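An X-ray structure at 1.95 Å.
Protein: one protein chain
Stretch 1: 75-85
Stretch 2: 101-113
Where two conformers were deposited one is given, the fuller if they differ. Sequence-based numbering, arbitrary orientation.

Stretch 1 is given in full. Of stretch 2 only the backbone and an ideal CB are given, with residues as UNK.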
# COMPACT_ATOMS: atom_id res chain seq x y z
N ILE C 75 5.72 -6.37 -9.46
CA ILE C 75 6.03 -5.76 -8.16
C ILE C 75 7.51 -5.39 -7.95
O ILE C 75 7.79 -4.47 -7.19
CB ILE C 75 5.53 -6.59 -6.96
CG1 ILE C 75 6.16 -7.99 -6.96
CG2 ILE C 75 4.00 -6.65 -6.98
CD1 ILE C 75 5.82 -8.80 -5.73
N GLN C 76 8.43 -6.06 -8.66
CA GLN C 76 9.88 -5.75 -8.52
C GLN C 76 10.18 -4.32 -8.90
O GLN C 76 11.13 -3.75 -8.41
CB GLN C 76 10.71 -6.77 -9.37
CG GLN C 76 10.32 -8.29 -9.33
CD GLN C 76 10.19 -8.88 -7.93
OE1 GLN C 76 10.99 -8.57 -7.03
NE2 GLN C 76 9.18 -9.71 -7.74
N VAL C 77 9.37 -3.76 -9.80
CA VAL C 77 9.56 -2.40 -10.26
C VAL C 77 9.43 -1.39 -9.13
O VAL C 77 10.14 -0.36 -9.11
CB VAL C 77 8.54 -2.07 -11.37
CG1 VAL C 77 8.57 -0.58 -11.71
CG2 VAL C 77 8.84 -2.87 -12.63
N TYR C 78 8.56 -1.69 -8.18
CA TYR C 78 8.17 -0.72 -7.16
C TYR C 78 8.94 -0.83 -5.84
O TYR C 78 8.60 -0.15 -4.88
CB TYR C 78 6.67 -0.84 -6.91
CG TYR C 78 5.86 -0.56 -8.13
CD1 TYR C 78 5.53 0.74 -8.49
CD2 TYR C 78 5.45 -1.59 -8.97
CE1 TYR C 78 4.79 1.02 -9.63
CE2 TYR C 78 4.72 -1.33 -10.13
CZ TYR C 78 4.39 -0.02 -10.45
OH TYR C 78 3.66 0.26 -11.59
N VAL C 79 9.96 -1.70 -5.78
CA VAL C 79 10.82 -1.81 -4.61
C VAL C 79 12.27 -1.88 -5.06
O VAL C 79 12.63 -2.76 -5.84
CB VAL C 79 10.52 -3.08 -3.79
CG1 VAL C 79 11.35 -3.11 -2.52
CG2 VAL C 79 9.03 -3.16 -3.44
N GLY C 80 13.11 -1.00 -4.53
CA GLY C 80 14.54 -1.10 -4.78
C GLY C 80 15.24 0.24 -4.87
O GLY C 80 14.63 1.28 -4.60
N PRO C 81 16.53 0.22 -5.25
CA PRO C 81 17.35 1.43 -5.31
C PRO C 81 16.70 2.50 -6.16
O PRO C 81 16.13 2.20 -7.21
CB PRO C 81 18.65 0.93 -5.95
CG PRO C 81 18.74 -0.49 -5.52
CD PRO C 81 17.32 -0.99 -5.56
N THR C 82 16.78 3.73 -5.67
CA THR C 82 16.21 4.88 -6.35
C THR C 82 17.14 6.05 -6.19
O THR C 82 17.85 6.16 -5.19
CB THR C 82 14.80 5.36 -5.86
OG1 THR C 82 14.22 6.27 -6.81
CG2 THR C 82 14.87 6.10 -4.55
N ARG C 83 17.17 6.91 -7.20
CA ARG C 83 17.90 8.15 -7.13
C ARG C 83 16.91 9.30 -7.12
O ARG C 83 15.92 9.27 -7.85
CB ARG C 83 18.84 8.28 -8.33
CG ARG C 83 19.48 9.65 -8.35
CD ARG C 83 20.84 9.76 -7.70
NE ARG C 83 21.75 8.65 -7.96
CZ ARG C 83 22.60 8.59 -8.98
NH1 ARG C 83 22.65 9.58 -9.87
NH2 ARG C 83 23.40 7.54 -9.11
N ILE C 84 17.18 10.31 -6.31
CA ILE C 84 16.36 11.51 -6.25
C ILE C 84 17.17 12.73 -6.71
O ILE C 84 18.29 12.94 -6.25
CB ILE C 84 15.85 11.75 -4.83
CG1 ILE C 84 15.10 10.49 -4.34
CG2 ILE C 84 14.97 12.99 -4.77
CD1 ILE C 84 14.45 10.64 -2.99
N ILE C 85 16.59 13.51 -7.63
CA ILE C 85 17.25 14.68 -8.19
C ILE C 85 16.32 15.87 -8.18
O ILE C 85 15.09 15.73 -8.14
CB ILE C 85 17.76 14.46 -9.64
CG1 ILE C 85 16.61 14.16 -10.60
CG2 ILE C 85 18.80 13.35 -9.67
CD1 ILE C 85 17.03 14.08 -12.05
N UNK C 101 22.69 15.13 -15.40
CA UNK C 101 22.78 14.23 -14.26
C UNK C 101 23.51 12.95 -14.63
O UNK C 101 23.44 12.47 -15.75
CB UNK C 101 21.38 13.90 -13.73
N UNK C 102 24.26 12.42 -13.68
CA UNK C 102 24.95 11.18 -13.87
C UNK C 102 24.03 10.05 -13.39
O UNK C 102 23.92 9.81 -12.21
CB UNK C 102 26.29 11.18 -13.13
N UNK C 103 23.40 9.35 -14.33
CA UNK C 103 22.31 8.41 -14.01
C UNK C 103 22.64 6.98 -14.38
O UNK C 103 21.74 6.15 -14.47
CB UNK C 103 21.03 8.83 -14.73
N UNK C 104 23.92 6.69 -14.61
CA UNK C 104 24.31 5.33 -14.96
C UNK C 104 23.99 4.38 -13.81
O UNK C 104 24.24 4.68 -12.66
CB UNK C 104 25.80 5.27 -15.31
N UNK C 105 23.39 3.24 -14.15
CA UNK C 105 23.06 2.20 -13.18
C UNK C 105 21.80 2.47 -12.36
O UNK C 105 21.42 1.64 -11.54
CB UNK C 105 24.24 2.01 -12.23
N UNK C 106 21.17 3.62 -12.59
CA UNK C 106 19.94 3.96 -11.89
C UNK C 106 18.76 3.16 -12.45
O UNK C 106 18.58 3.04 -13.67
CB UNK C 106 19.67 5.46 -12.00
N UNK C 107 17.95 2.60 -11.55
CA UNK C 107 16.77 1.80 -11.92
C UNK C 107 15.44 2.56 -11.68
O UNK C 107 14.43 2.26 -12.30
CB UNK C 107 16.77 0.49 -11.12
N UNK C 108 15.44 3.50 -10.74
CA UNK C 108 14.24 4.25 -10.36
C UNK C 108 14.65 5.68 -10.12
O UNK C 108 15.67 5.91 -9.48
CB UNK C 108 13.56 3.66 -9.12
N UNK C 109 13.87 6.64 -10.61
CA UNK C 109 14.23 8.04 -10.52
C UNK C 109 13.07 8.87 -10.04
O UNK C 109 11.99 8.81 -10.62
CB UNK C 109 14.72 8.56 -11.87
N UNK C 110 13.28 9.62 -8.95
CA UNK C 110 12.28 10.56 -8.44
C UNK C 110 12.71 11.98 -8.74
O UNK C 110 13.86 12.35 -8.48
CB UNK C 110 12.07 10.37 -6.94
N UNK C 111 11.79 12.76 -9.27
CA UNK C 111 12.03 14.14 -9.68
C UNK C 111 11.36 15.11 -8.71
O UNK C 111 10.13 15.11 -8.58
CB UNK C 111 11.52 14.37 -11.10
N UNK C 112 12.17 15.91 -8.02
CA UNK C 112 11.67 17.00 -7.20
C UNK C 112 11.52 18.26 -8.04
O UNK C 112 12.52 18.89 -8.39
CB UNK C 112 12.60 17.25 -6.01
N UNK C 113 10.29 18.60 -8.39
CA UNK C 113 10.01 19.87 -9.07
C UNK C 113 9.82 20.99 -8.06
O UNK C 113 10.04 22.14 -8.39
CB UNK C 113 8.77 19.75 -9.96

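The strand ending at Ile-85 runs roughly parallel to the segment through positions 109 to 111, and the backbones pair there. Arg-83 N donates to O of position 108 (2.9 Å), and N of position 110 donates to Arg-83 O (2.9 Å); as in any extended strand, successive side chains alternate between the two faces of the sheet.

Position 101 points its CB toward stretch 1, 4.7 Å from Ile-85 CD1. A sizeable apolar group, aliphatic or aromatic, would suit. It is Phe-101, whose ring takes Ile-85 CD1 over one face, 3.8 Å from the ring centroid.

At 102 the CB points sideways, and little but the Arg-83 guanidinium lies near; many side chains would fit. The backbone matters more: Arg-83 NH1 donates to O of His-102 (2.7 Å), and a water joins His-102 O and ND1 to Arg-83 NH2.

Position 103, also sideways, is permissive; Leu-103 brings CD2 to 4.2 Å from Arg-83 NH1. Position 104 points away and tolerates almost anything; it is Glu-104. At 105, phi of 79° in a type II turn favours glycine, and Gly-105 is found.

Position 106 points toward stretch 1, 4.7 Å from Arg-83 CB, where a modest aliphatic group would fit. Val-106 places CG2 over one face of the Arg-83 guanidinium, 3.7 Å from NH2.

Position 107 also points toward stretch 1, near Pro-81, which offers no N-H; polar or apolar groups would do. Glu-107 has OE1 4.1 Å from Pro-81 CD.

At 108 the CB points toward stretch 1, where the carbonyls of Gln-76, Val-77 and Pro-81 offer acceptors within reach of a long side chain. Lysine or arginine would suit, but a guanidinium can serve several at once. Arg-108 donates from NH2 to Gln-76 O (2.9 Å), NE to Val-77 O (2.8 Å) and NH1 to Pro-81 O (2.9 Å); NH1 also forms a salt bridge with Glu-107 OE1 (2.9 Å). A CB on Gly-80 would clash with this NH1.

Positions 109 and 111 share the face of Arg-83 and Ile-85, and aliphatic residues suit both. Leu-109 CD1 lies 4.1 Å, and Leu-111 CD2 3.7 Å, from Ile-85 CD1.

Position 110 faces the other way, its CB 4.0 Å from Ile-84 CG1, again favouring an aliphatic residue; Leu-110 CD1 packs 3.9 Å from Ile-84 CD1.

At 112 the CB points sideways and the choice is broad. Arg-112 N donates to Ile-85 O (2.9 Å). Position 113 points away; it is Thr-113.

Stretch 2 101-113: FHLEGVERLLLRT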
# COMPACT_ATOMS: atom_id res chain seq x y z
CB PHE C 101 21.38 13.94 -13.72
CG PHE C 101 20.68 15.17 -13.21
CD1 PHE C 101 20.90 15.61 -11.92
CD2 PHE C 101 19.82 15.88 -14.03
CE1 PHE C 101 20.26 16.75 -11.45
CE2 PHE C 101 19.18 17.02 -13.56
CZ PHE C 101 19.40 17.44 -12.27
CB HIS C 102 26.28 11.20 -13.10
CG HIS C 102 27.13 10.01 -13.39
ND1 HIS C 102 26.98 8.81 -12.72
CD2 HIS C 102 28.10 9.80 -14.32
CE1 HIS C 102 27.83 7.92 -13.21
NE2 HIS C 102 28.52 8.50 -14.17
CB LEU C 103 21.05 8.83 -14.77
CG LEU C 103 20.45 10.18 -14.42
CD1 LEU C 103 19.37 10.56 -15.42
CD2 LEU C 103 19.87 10.14 -13.02
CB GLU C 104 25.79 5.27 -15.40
CG GLU C 104 26.10 6.13 -16.62
CD GLU C 104 25.19 5.82 -17.80
OE1 GLU C 104 25.27 4.68 -18.30
OE2 GLU C 104 24.40 6.70 -18.22
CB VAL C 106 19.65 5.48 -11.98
CG1 VAL C 106 18.30 5.83 -11.38
CG2 VAL C 106 20.76 6.25 -11.28
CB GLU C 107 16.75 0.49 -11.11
CG GLU C 107 17.95 -0.47 -11.25
CD GLU C 107 18.05 -1.44 -10.08
OE1 GLU C 107 17.00 -1.87 -9.53
OE2 GLU C 107 19.18 -1.77 -9.68
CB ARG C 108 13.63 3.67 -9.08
CG ARG C 108 13.22 2.21 -9.20
CD ARG C 108 12.87 1.53 -7.89
NE ARG C 108 12.73 0.11 -8.18
CZ ARG C 108 13.74 -0.73 -8.34
NH1 ARG C 108 15.01 -0.34 -8.17
NH2 ARG C 108 13.49 -2.00 -8.67
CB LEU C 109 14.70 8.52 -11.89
CG LEU C 109 15.17 9.97 -12.00
CD1 LEU C 109 16.45 10.16 -11.21
CD2 LEU C 109 15.41 10.34 -13.46
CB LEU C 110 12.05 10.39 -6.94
CG LEU C 110 11.78 8.98 -6.44
CD1 LEU C 110 11.53 8.95 -4.94
CD2 LEU C 110 10.61 8.34 -7.18
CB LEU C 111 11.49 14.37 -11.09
CG LEU C 111 11.92 13.41 -12.19
CD1 LEU C 111 11.33 13.82 -13.53
CD2 LEU C 111 13.43 13.35 -12.29
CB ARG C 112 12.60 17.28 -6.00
CG ARG C 112 11.96 18.19 -4.96
CD ARG C 112 12.92 18.77 -3.91
NE ARG C 112 13.65 17.74 -3.17
CZ ARG C 112 14.83 17.26 -3.53
NH1 ARG C 112 15.46 17.73 -4.62
NH2 ARG C 112 15.40 16.31 -2.81
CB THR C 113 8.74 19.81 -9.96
OG1 THR C 113 7.58 19.76 -9.14
CG2 THR C 113 8.77 18.61 -10.90
O HOH W 1 18.41 3.31 -8.77
O HOH W 2 24.99 7.15 -11.34
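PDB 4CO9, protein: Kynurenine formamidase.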